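Local coordinates for phospho-furanose lactonase (Mycoplasma synoviae, PDB 3OVG), which hydrolyses phosphorylated sugar 1,4-lactones such as D-xylono-1,4-lactone 5-phosphate, using two zinc ions in each subunit, at residues A[26-31]-A[68-73]; A[41-46]-A[275-280]; A[255-260]-A[309-314]. All blocks are in the same frame, centred on the assembly; numbering follows the deposited sequence.

Contact 1: A[26-31]-A[68-73]. With ZN (zinc ion), chain G.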
loop_
_atom_site.group_PDB
_atom_site.type_symbol
_atom_site.label_atom_id
_atom_site.label_comp_id
_atom_site.label_asym_id
_atom_site.label_seq_id
_atom_site.Cartn_x
_atom_site.Cartn_y
_atom_site.Cartn_z
ATOM N N HIS A 26 29.732 1.979 -15.546
ATOM C CA HIS A 26 28.514 1.357 -15.048
ATOM C C HIS A 26 27.300 2.137 -15.525
ATOM O O HIS A 26 27.036 3.228 -15.056
ATOM C CB HIS A 26 28.565 1.257 -13.517
ATOM C CG HIS A 26 27.369 0.605 -12.898
ATOM N ND1 HIS A 26 27.445 -0.131 -11.730
ATOM C CD2 HIS A 26 26.067 0.585 -13.277
ATOM C CE1 HIS A 26 26.235 -0.556 -11.408
ATOM N NE2 HIS A 26 25.382 -0.134 -12.329
ATOM N N ASP A 27 26.572 1.565 -16.482
ATOM C CA ASP A 27 25.441 2.269 -17.047
ATOM C C ASP A 27 24.476 1.319 -17.729
ATOM O O ASP A 27 24.664 0.091 -17.666
ATOM C CB ASP A 27 25.933 3.360 -18.004
ATOM C CG ASP A 27 25.182 4.660 -17.811
ATOM O OD1 ASP A 27 23.944 4.588 -17.653
ATOM O OD2 ASP A 27 25.814 5.739 -17.794
ATOM N N HIS A 28 23.460 1.867 -18.389
ATOM C CA HIS A 28 22.395 1.034 -18.900
ATOM C C HIS A 28 21.820 1.666 -20.124
ATOM O O HIS A 28 21.929 2.859 -20.291
ATOM C CB HIS A 28 21.273 0.874 -17.865
ATOM C CG HIS A 28 21.744 0.290 -16.583
ATOM N ND1 HIS A 28 21.838 -1.065 -16.384
ATOM C CD2 HIS A 28 22.221 0.874 -15.459
ATOM C CE1 HIS A 28 22.337 -1.299 -15.186
ATOM N NE2 HIS A 28 22.586 -0.135 -14.610
ATOM N N PHE A 29 21.172 0.858 -20.955
ATOM C CA PHE A 29 20.363 1.394 -22.033
ATOM C C PHE A 29 19.056 0.632 -22.118
ATOM O O PHE A 29 17.974 1.227 -22.095
ATOM C CB PHE A 29 21.117 1.320 -23.359
ATOM C CG PHE A 29 22.201 2.348 -23.488
ATOM C CD1 PHE A 29 21.892 3.702 -23.503
ATOM C CD2 PHE A 29 23.520 1.965 -23.612
ATOM C CE1 PHE A 29 22.919 4.685 -23.625
ATOM C CE2 PHE A 29 24.539 2.927 -23.735
ATOM C CZ PHE A 29 24.231 4.288 -23.758
ATOM N N ILE A 30 19.173 -0.691 -22.236
ATOM C CA ILE A 30 18.018 -1.565 -22.278
ATOM C C ILE A 30 17.877 -2.342 -20.965
ATOM O O ILE A 30 18.819 -3.009 -20.523
ATOM C CB ILE A 30 18.149 -2.564 -23.439
ATOM C CG1 ILE A 30 18.387 -1.799 -24.761
ATOM C CG2 ILE A 30 16.906 -3.487 -23.494
ATOM C CD1 ILE A 30 17.191 -0.991 -25.235
ATOM N N LYS A 31 16.705 -2.230 -20.348
ATOM C CA LYS A 31 16.317 -3.061 -19.230
ATOM C C LYS A 31 15.002 -3.688 -19.641
ATOM O O LYS A 31 13.947 -3.027 -19.705
ATOM C CB LYS A 31 16.148 -2.240 -17.944
ATOM C CG LYS A 31 17.481 -1.797 -17.301
ATOM C CD LYS A 31 17.235 -1.003 -15.973
ATOM C CE LYS A 31 18.560 -0.761 -15.208
ATOM N NZ LYS A 31 18.316 -0.276 -13.789
ATOM N N THR A 68 27.672 -1.848 -19.797
ATOM C CA THR A 68 26.301 -2.000 -19.358
ATOM C C THR A 68 26.194 -3.118 -18.309
ATOM O O THR A 68 26.391 -4.293 -18.612
ATOM C CB THR A 68 25.349 -2.234 -20.558
ATOM O OG1 THR A 68 25.764 -3.396 -21.275
ATOM C CG2 THR A 68 25.410 -1.031 -21.519
HETATM N N MSE A 69 25.866 -2.744 -17.080
HETATM C CA MSE A 69 25.957 -3.668 -15.959
HETATM C C MSE A 69 24.649 -4.445 -15.636
HETATM O O MSE A 69 24.169 -4.421 -14.513
HETATM C CB MSE A 69 26.481 -2.929 -14.714
HETATM C CG MSE A 69 27.965 -2.460 -14.846
HETATM SE SE MSE A 69 29.220 -3.950 -15.215
HETATM C CE MSE A 69 28.509 -5.350 -13.982
ATOM N N ASP A 70 24.090 -5.135 -16.617
ATOM C CA ASP A 70 22.905 -5.940 -16.348
ATOM C C ASP A 70 23.240 -7.437 -16.314
ATOM O O ASP A 70 23.634 -8.005 -17.323
ATOM C CB ASP A 70 21.885 -5.673 -17.429
ATOM C CG ASP A 70 21.799 -4.179 -17.785
ATOM O OD1 ASP A 70 22.515 -3.753 -18.733
ATOM O OD2 ASP A 70 21.027 -3.462 -17.109
ATOM N N PRO A 71 23.097 -8.076 -15.152
ATOM C CA PRO A 71 23.365 -9.516 -15.157
ATOM C C PRO A 71 22.210 -10.199 -15.904
ATOM O O PRO A 71 21.146 -9.621 -16.076
ATOM C CB PRO A 71 23.304 -9.901 -13.675
ATOM C CG PRO A 71 22.565 -8.751 -12.967
ATOM C CD PRO A 71 22.351 -7.633 -13.963
ATOM N N PRO A 72 22.415 -11.437 -16.342
ATOM C CA PRO A 72 21.442 -12.089 -17.243
ATOM C C PRO A 72 19.987 -11.999 -16.772
ATOM O O PRO A 72 19.088 -11.748 -17.574
ATOM C CB PRO A 72 21.868 -13.565 -17.230
ATOM C CG PRO A 72 23.200 -13.628 -16.572
ATOM C CD PRO A 72 23.601 -12.261 -16.075
ATOM N N ASN A 73 19.756 -12.228 -15.479
ATOM C CA ASN A 73 18.387 -12.415 -14.991
ATOM C C ASN A 73 17.713 -11.124 -14.551
ATOM O O ASN A 73 16.572 -11.152 -14.140
ATOM C CB ASN A 73 18.364 -13.402 -13.836
ATOM C CG ASN A 73 18.944 -14.763 -14.226
ATOM O OD1 ASN A 73 18.431 -15.451 -15.125
ATOM N ND2 ASN A 73 20.006 -15.147 -13.557
HETATM ZN ZN ZN G . 22.996 -0.005 -12.360
HETATM O O HOH W 1 21.229 -1.805 -20.046
HETATM O O HOH W 2 20.495 0.019 -12.223
HETATM O O HOH W 3 22.460 0.679 -10.173
#

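Contact 2: A[41-46]-A[275-280]. With PO4 (phosphate ion), chain I.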
loop_
_atom_site.group_PDB
_atom_site.type_symbol
_atom_site.label_atom_id
_atom_site.label_comp_id
_atom_site.label_asym_id
_atom_site.label_seq_id
_atom_site.Cartn_x
_atom_site.Cartn_y
_atom_site.Cartn_z
ATOM N N ILE A 41 7.838 1.037 -12.696
ATOM C CA ILE A 41 7.736 1.086 -14.160
ATOM C C ILE A 41 8.910 1.854 -14.816
ATOM O O ILE A 41 9.318 1.506 -15.941
ATOM C CB ILE A 41 6.391 1.685 -14.605
ATOM C CG1 ILE A 41 6.191 1.537 -16.126
ATOM C CG2 ILE A 41 6.301 3.152 -14.176
ATOM C CD1 ILE A 41 6.346 0.084 -16.640
ATOM N N ASP A 42 9.474 2.849 -14.109
ATOM C CA ASP A 42 10.619 3.644 -14.625
ATOM C C ASP A 42 11.899 2.815 -14.931
ATOM O O ASP A 42 12.805 3.269 -15.642
ATOM C CB ASP A 42 10.993 4.765 -13.636
ATOM C CG ASP A 42 9.996 5.932 -13.654
ATOM O OD1 ASP A 42 8.942 5.872 -14.361
ATOM O OD2 ASP A 42 10.295 6.916 -12.950
ATOM N N PHE A 43 11.980 1.622 -14.355
ATOM C CA PHE A 43 13.090 0.719 -14.643
ATOM C C PHE A 43 12.951 0.020 -15.999
ATOM O O PHE A 43 13.902 -0.582 -16.491
ATOM C CB PHE A 43 13.280 -0.292 -13.522
ATOM C CG PHE A 43 13.851 0.310 -12.278
ATOM C CD1 PHE A 43 15.165 0.779 -12.259
ATOM C CD2 PHE A 43 13.077 0.439 -11.142
ATOM C CE1 PHE A 43 15.706 1.367 -11.100
ATOM C CE2 PHE A 43 13.602 1.017 -9.977
ATOM C CZ PHE A 43 14.915 1.475 -9.956
ATOM N N LEU A 44 11.778 0.116 -16.602
ATOM C CA LEU A 44 11.568 -0.463 -17.915
ATOM C C LEU A 44 12.056 0.489 -19.005
ATOM O O LEU A 44 11.528 1.596 -19.147
ATOM C CB LEU A 44 10.090 -0.819 -18.116
ATOM C CG LEU A 44 9.809 -1.477 -19.457
ATOM C CD1 LEU A 44 10.423 -2.890 -19.528
ATOM C CD2 LEU A 44 8.311 -1.530 -19.648
HETATM N N MSE A 45 13.067 0.057 -19.755
HETATM C CA MSE A 45 13.736 0.891 -20.754
HETATM C C MSE A 45 13.964 0.114 -22.041
HETATM O O MSE A 45 14.899 -0.709 -22.134
HETATM C CB MSE A 45 15.092 1.413 -20.205
HETATM C CG MSE A 45 14.947 2.093 -18.853
HETATM SE SE MSE A 45 16.650 2.606 -17.954
HETATM C CE MSE A 45 17.374 3.762 -19.377
ATOM N N LEU A 46 13.130 0.370 -23.048
ATOM C CA LEU A 46 13.086 -0.525 -24.192
ATOM C C LEU A 46 13.394 0.134 -25.523
ATOM O O LEU A 46 13.125 -0.444 -26.590
ATOM C CB LEU A 46 11.706 -1.160 -24.299
ATOM C CG LEU A 46 11.366 -2.227 -23.267
ATOM C CD1 LEU A 46 9.874 -2.452 -23.320
ATOM C CD2 LEU A 46 12.131 -3.521 -23.562
ATOM N N ALA A 275 22.697 5.256 -15.269
ATOM C CA ALA A 275 21.417 5.823 -15.693
ATOM C C ALA A 275 20.415 4.686 -15.922
ATOM O O ALA A 275 20.068 4.345 -17.064
ATOM C CB ALA A 275 21.615 6.668 -16.963
ATOM N N GLY A 276 19.954 4.096 -14.823
ATOM C CA GLY A 276 19.176 2.869 -14.893
ATOM C C GLY A 276 17.688 3.037 -14.647
ATOM O O GLY A 276 16.994 2.057 -14.373
ATOM N N ARG A 277 17.211 4.279 -14.752
ATOM C CA ARG A 277 15.791 4.578 -14.779
ATOM C C ARG A 277 15.543 5.427 -16.019
ATOM O O ARG A 277 16.432 6.150 -16.477
ATOM C CB ARG A 277 15.364 5.366 -13.533
ATOM C CG ARG A 277 15.284 4.538 -12.259
ATOM C CD ARG A 277 14.845 5.381 -11.071
ATOM N NE ARG A 277 13.463 5.832 -11.240
ATOM C CZ ARG A 277 12.551 5.850 -10.260
ATOM N NH1 ARG A 277 12.870 5.418 -9.034
ATOM N NH2 ARG A 277 11.311 6.285 -10.512
ATOM N N ILE A 278 14.325 5.376 -16.539
ATOM C CA ILE A 278 14.013 6.039 -17.796
ATOM C C ILE A 278 14.245 7.568 -17.799
ATOM O O ILE A 278 14.578 8.138 -18.848
ATOM C CB ILE A 278 12.585 5.689 -18.219
ATOM C CG1 ILE A 278 12.384 5.792 -19.748
ATOM C CG2 ILE A 278 11.577 6.457 -17.399
ATOM C CD1 ILE A 278 11.159 4.932 -20.239
ATOM N N LEU A 279 14.096 8.227 -16.650
ATOM C CA LEU A 279 14.325 9.698 -16.570
ATOM C C LEU A 279 15.779 10.113 -16.292
ATOM O O LEU A 279 16.070 11.283 -16.036
ATOM C CB LEU A 279 13.400 10.365 -15.544
ATOM C CG LEU A 279 11.899 10.208 -15.843
ATOM C CD1 LEU A 279 11.049 10.962 -14.822
ATOM C CD2 LEU A 279 11.581 10.708 -17.256
ATOM N N TYR A 280 16.689 9.155 -16.334
ATOM C CA TYR A 280 18.097 9.431 -16.096
ATOM C C TYR A 280 18.877 9.563 -17.401
ATOM O O TYR A 280 20.098 9.672 -17.387
ATOM C CB TYR A 280 18.723 8.335 -15.197
ATOM C CG TYR A 280 18.199 8.310 -13.762
ATOM C CD1 TYR A 280 17.327 9.300 -13.291
ATOM C CD2 TYR A 280 18.637 7.332 -12.859
ATOM C CE1 TYR A 280 16.869 9.287 -11.962
ATOM C CE2 TYR A 280 18.205 7.322 -11.559
ATOM C CZ TYR A 280 17.322 8.293 -11.110
ATOM O OH TYR A 280 16.893 8.255 -9.806
HETATM P P PO4 I . 17.511 5.036 -8.055
HETATM O O1 PO4 I . 17.736 4.179 -9.313
HETATM O O2 PO4 I . 16.010 5.121 -7.687
HETATM O O3 PO4 I . 18.293 4.401 -6.900
HETATM O O4 PO4 I . 18.106 6.419 -8.312
HETATM O O HOH W 4 12.877 7.630 -13.393
#

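Contact 3: A[255-260]-A[309-314]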
loop_
_atom_site.group_PDB
_atom_site.type_symbol
_atom_site.label_atom_id
_atom_site.label_comp_id
_atom_site.label_asym_id
_atom_site.label_seq_id
_atom_site.Cartn_x
_atom_site.Cartn_y
_atom_site.Cartn_z
ATOM N N GLU A 255 33.766 16.756 -3.669
ATOM C CA GLU A 255 34.724 16.956 -2.591
ATOM C C GLU A 255 35.263 15.626 -2.039
ATOM O O GLU A 255 36.416 15.535 -1.635
ATOM C CB GLU A 255 34.149 17.869 -1.495
ATOM C CG GLU A 255 33.742 19.258 -2.037
ATOM C CD GLU A 255 33.201 20.179 -0.957
ATOM O OE1 GLU A 255 32.880 19.665 0.125
ATOM O OE2 GLU A 255 33.109 21.421 -1.177
ATOM N N ASN A 256 34.456 14.574 -2.038
ATOM C CA ASN A 256 35.007 13.305 -1.560
ATOM C C ASN A 256 36.079 12.727 -2.514
ATOM O O ASN A 256 37.141 12.189 -2.090
ATOM C CB ASN A 256 33.876 12.328 -1.194
ATOM C CG ASN A 256 33.276 12.634 0.177
ATOM O OD1 ASN A 256 33.923 13.269 1.003
ATOM N ND2 ASN A 256 32.051 12.168 0.425
ATOM N N ILE A 257 35.849 12.910 -3.806
ATOM C CA ILE A 257 36.805 12.480 -4.816
ATOM C C ILE A 257 38.112 13.294 -4.688
ATOM O O ILE A 257 39.216 12.738 -4.760
ATOM C CB ILE A 257 36.172 12.571 -6.221
ATOM C CG1 ILE A 257 35.289 11.346 -6.485
ATOM C CG2 ILE A 257 37.217 12.645 -7.331
ATOM C CD1 ILE A 257 34.593 11.472 -7.790
ATOM N N LYS A 258 37.970 14.598 -4.467
ATOM C CA LYS A 258 39.111 15.487 -4.234
ATOM C C LYS A 258 39.961 14.982 -3.041
ATOM O O LYS A 258 41.199 14.924 -3.117
ATOM C CB LYS A 258 38.588 16.937 -4.024
ATOM C CG LYS A 258 39.532 17.988 -3.302
ATOM C CD LYS A 258 40.831 18.190 -3.993
ATOM C CE LYS A 258 41.423 19.642 -3.795
ATOM N NZ LYS A 258 42.208 19.847 -2.525
ATOM N N TYR A 259 39.302 14.617 -1.946
ATOM C CA TYR A 259 40.001 14.074 -0.785
ATOM C C TYR A 259 40.831 12.846 -1.202
ATOM O O TYR A 259 42.034 12.758 -0.912
ATOM C CB TYR A 259 39.016 13.750 0.354
ATOM C CG TYR A 259 39.630 13.007 1.532
ATOM C CD1 TYR A 259 40.282 13.703 2.569
ATOM C CD2 TYR A 259 39.583 11.619 1.607
ATOM C CE1 TYR A 259 40.860 13.023 3.653
ATOM C CE2 TYR A 259 40.177 10.923 2.703
ATOM C CZ TYR A 259 40.806 11.636 3.706
ATOM O OH TYR A 259 41.388 10.974 4.774
ATOM N N LEU A 260 40.198 11.918 -1.915
ATOM C CA LEU A 260 40.872 10.692 -2.311
ATOM C C LEU A 260 42.072 10.981 -3.223
ATOM O O LEU A 260 43.120 10.326 -3.111
ATOM C CB LEU A 260 39.907 9.750 -3.028
ATOM C CG LEU A 260 38.798 9.205 -2.153
ATOM C CD1 LEU A 260 37.868 8.286 -2.990
ATOM C CD2 LEU A 260 39.421 8.444 -0.974
ATOM N N VAL A 309 36.445 22.102 -7.747
ATOM C CA VAL A 309 36.810 21.849 -6.362
ATOM C C VAL A 309 38.296 21.499 -6.251
ATOM O O VAL A 309 38.799 21.319 -5.155
ATOM C CB VAL A 309 35.957 20.735 -5.733
ATOM C CG1 VAL A 309 34.461 21.073 -5.853
ATOM C CG2 VAL A 309 36.271 19.405 -6.395
ATOM N N GLY A 310 38.993 21.376 -7.384
ATOM C CA GLY A 310 40.441 21.178 -7.331
ATOM C C GLY A 310 41.015 19.849 -7.803
ATOM O O GLY A 310 42.176 19.552 -7.531
ATOM N N VAL A 311 40.228 19.052 -8.523
ATOM C CA VAL A 311 40.751 17.815 -9.084
ATOM C C VAL A 311 41.466 18.182 -10.381
ATOM O O VAL A 311 40.944 18.941 -11.209
ATOM C CB VAL A 311 39.649 16.775 -9.336
ATOM C CG1 VAL A 311 40.241 15.500 -9.908
ATOM C CG2 VAL A 311 38.916 16.468 -8.029
ATOM N N SER A 312 42.681 17.670 -10.528
ATOM C CA SER A 312 43.550 18.007 -11.639
ATOM C C SER A 312 43.083 17.331 -12.927
ATOM O O SER A 312 42.362 16.321 -12.897
ATOM C CB SER A 312 44.954 17.521 -11.305
ATOM O OG SER A 312 45.076 16.125 -11.561
ATOM N N LYS A 313 43.515 17.857 -14.064
ATOM C CA LYS A 313 43.192 17.212 -15.320
ATOM C C LYS A 313 43.803 15.815 -15.446
ATOM O O LYS A 313 43.213 14.919 -16.054
ATOM C CB LYS A 313 43.627 18.075 -16.494
ATOM C CG LYS A 313 42.770 19.302 -16.672
ATOM C CD LYS A 313 43.066 19.975 -17.992
ATOM C CE LYS A 313 44.488 20.516 -18.014
ATOM N NZ LYS A 313 45.083 20.391 -19.384
ATOM N N GLU A 314 44.993 15.637 -14.882
ATOM C CA GLU A 314 45.639 14.337 -14.871
ATOM C C GLU A 314 44.824 13.304 -14.120
ATOM O O GLU A 314 44.636 12.211 -14.610
ATOM C CB GLU A 314 47.045 14.412 -14.237
ATOM C CG GLU A 314 48.016 15.352 -14.960
ATOM C CD GLU A 314 48.055 16.755 -14.331
ATOM O OE1 GLU A 314 47.017 17.488 -14.381
ATOM O OE2 GLU A 314 49.140 17.116 -13.812
#

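Contact 1: A[26-31]-A[68-73]
H28 and D70 meet through a short hydrogen bond, 2.6 Å from H28 ND1 to D70 OD2. The carboxylate oxygen lies close to the plane of the imidazole, whereas the nitrogen approaches from above the carboxylate, the two planes standing 64° apart. The bond fixes the rotation of the ring, whose other nitrogen, NE2, binds the zinc ion at 2.3 Å; D70 is thus a second-shell residue to the metal and may make the imidazole a stronger ligand. K31 CE rests over one face of this ring, toward its rim, and K31 NZ donates to a zinc-bound water at 2.7 Å while also forming a salt bridge with E36 and a hydrogen bond to G276 O. H26, with CG anti to the backbone N (chi1 -179°), binds the same zinc through NE2 at 2.4 Å. The selenomethionine M69 covers one face of the H26 ring with a CH-pi contact: its CB sits over the ring centre, 3.8 Å from the centroid, and the two side chains run at about a right angle before the selenium end turns away. H26 ND1 is held by S215. The backbones join through a single parallel bridge, D27 with T68, where M69 N donates to D27 O at 3.1 Å. A water links F29 N, I30 O and D70 OD1. H26 and H28 form the His-X-His motif of the amidohydrolase superfamily, and D274 shares their zinc. The contact lies where strands 22-25 and 63-68 of the TIM barrel run out into loops; T68 packs on strand 94-97, and F29 and I30 reach helices 48-60 and 78-88.

Contact 2: A[41-46]-A[275-280]
D42 and R277 form a salt bridge, with D42 OD2 2.7 Å from R277 NH2. The oxygen lies near the guanidinium plane, but the nitrogen stands above the carboxylate, the two planes being 71° apart, and the N-H points at the oxygen with little bend (166°). A water accepting from R277 NE and donating to D42 OD2 makes a second link between the two groups. Beside this pair, D42 O takes the backbone N-H of I278 at 2.7 Å. F43 brings its ring edge to G276 O, with CD1 3.1 Å away, while R277 CG leans on F43 CE1; the arginine's cation lies too far off for more than a weak attraction to the ring. M45 lies against the backbone of 275-278, its selenium 3.5 Å from G276 C and its methyl curled toward A275 O by the bend at chi3 (58°).

The 3-10 turn 41-43 presents D42, and the N-H of D42 is held by H40. On the other segment, Y280 N bonds to R277 O, and R277 CB lies over one face of the Y280 ring. M45 and I278 pack on Y284 of helix 282-287, and L44 touches Y110 of a second subunit. A phosphate ion, probably from the crystallisation liquor, accepts a bond from Y280 OH at 2.7 Å and a weak one from R277 NH1; K246 NZ and Y247 OH bond to it as well. R277 to Y280, K246 and Y247 belong to the substrate site, so the ion probably marks where the lactone's 5-phosphate binds, at the C-terminal mouth of the TIM barrel.

Contact 3: A[255-260]-A[309-314]
K258 packs against V309 and V311, the CG2 methyl of V311 resting 3.9 Å from K258 CA and nearly as close to its CB. The same methyl meets CG2 of I257 at 4.2 Å, so it sits against two successive residues of helix 250-262. V309 CG2 also approaches K258 CB, at 4.1 Å, and V309 CG1 comes within 4.3 Å of E255 CG, one helical turn earlier. I257 also packs on F239 of strand 236-239.

Polar backbone atoms meet the aliphatic part of the lysine. K258 CG leaves anti to the backbone N (chi1 160°), and the bend at chi2 (59°) turns CD toward two carbonyls. K258 CE lies 3.4 Å from V309 O and a little farther from G310 O. The ammonium group is paired with D262. G310 ends helix 296-309 in a Schellman motif with positive phi (113°), and the lysine chain lies close against this glycine. S312 then serves as N-cap of helix 313-327, its OG bonded to A315 N. The contact thus sets the connection between two helices against a neighbouring outer helix of the TIM barrel, its centre about 22 Å from the centre of the chain and away from the zinc site.

Subunit contacts lie at the margin: E255 OE2 is hydrogen-bonded to Y224 of a third subunit, whose side chain also packs on V309.

From the N terminus, 26-31 follows the first barrel strand and is closed early, when the chain returns along strand 63-68 to contact 1. Within that loop lies 41-46, which waits for 275-280, beyond the last barrel strand, before contact 2 forms; contacts 1 and 2 therefore cross. They also touch at the barrel mouth, where D27 probably bonds to A275, and so join the beginning and end of the barrel beside the zinc. Contact 3 opens at 255-260, inside the span of contact 2, and closes after it at 309-314, crossing contact 2 but following contact 1 in series. It sets helix 250-262 against the connection between helices 296-309 and 313-327, its centre about 30 Å from that of contact 2.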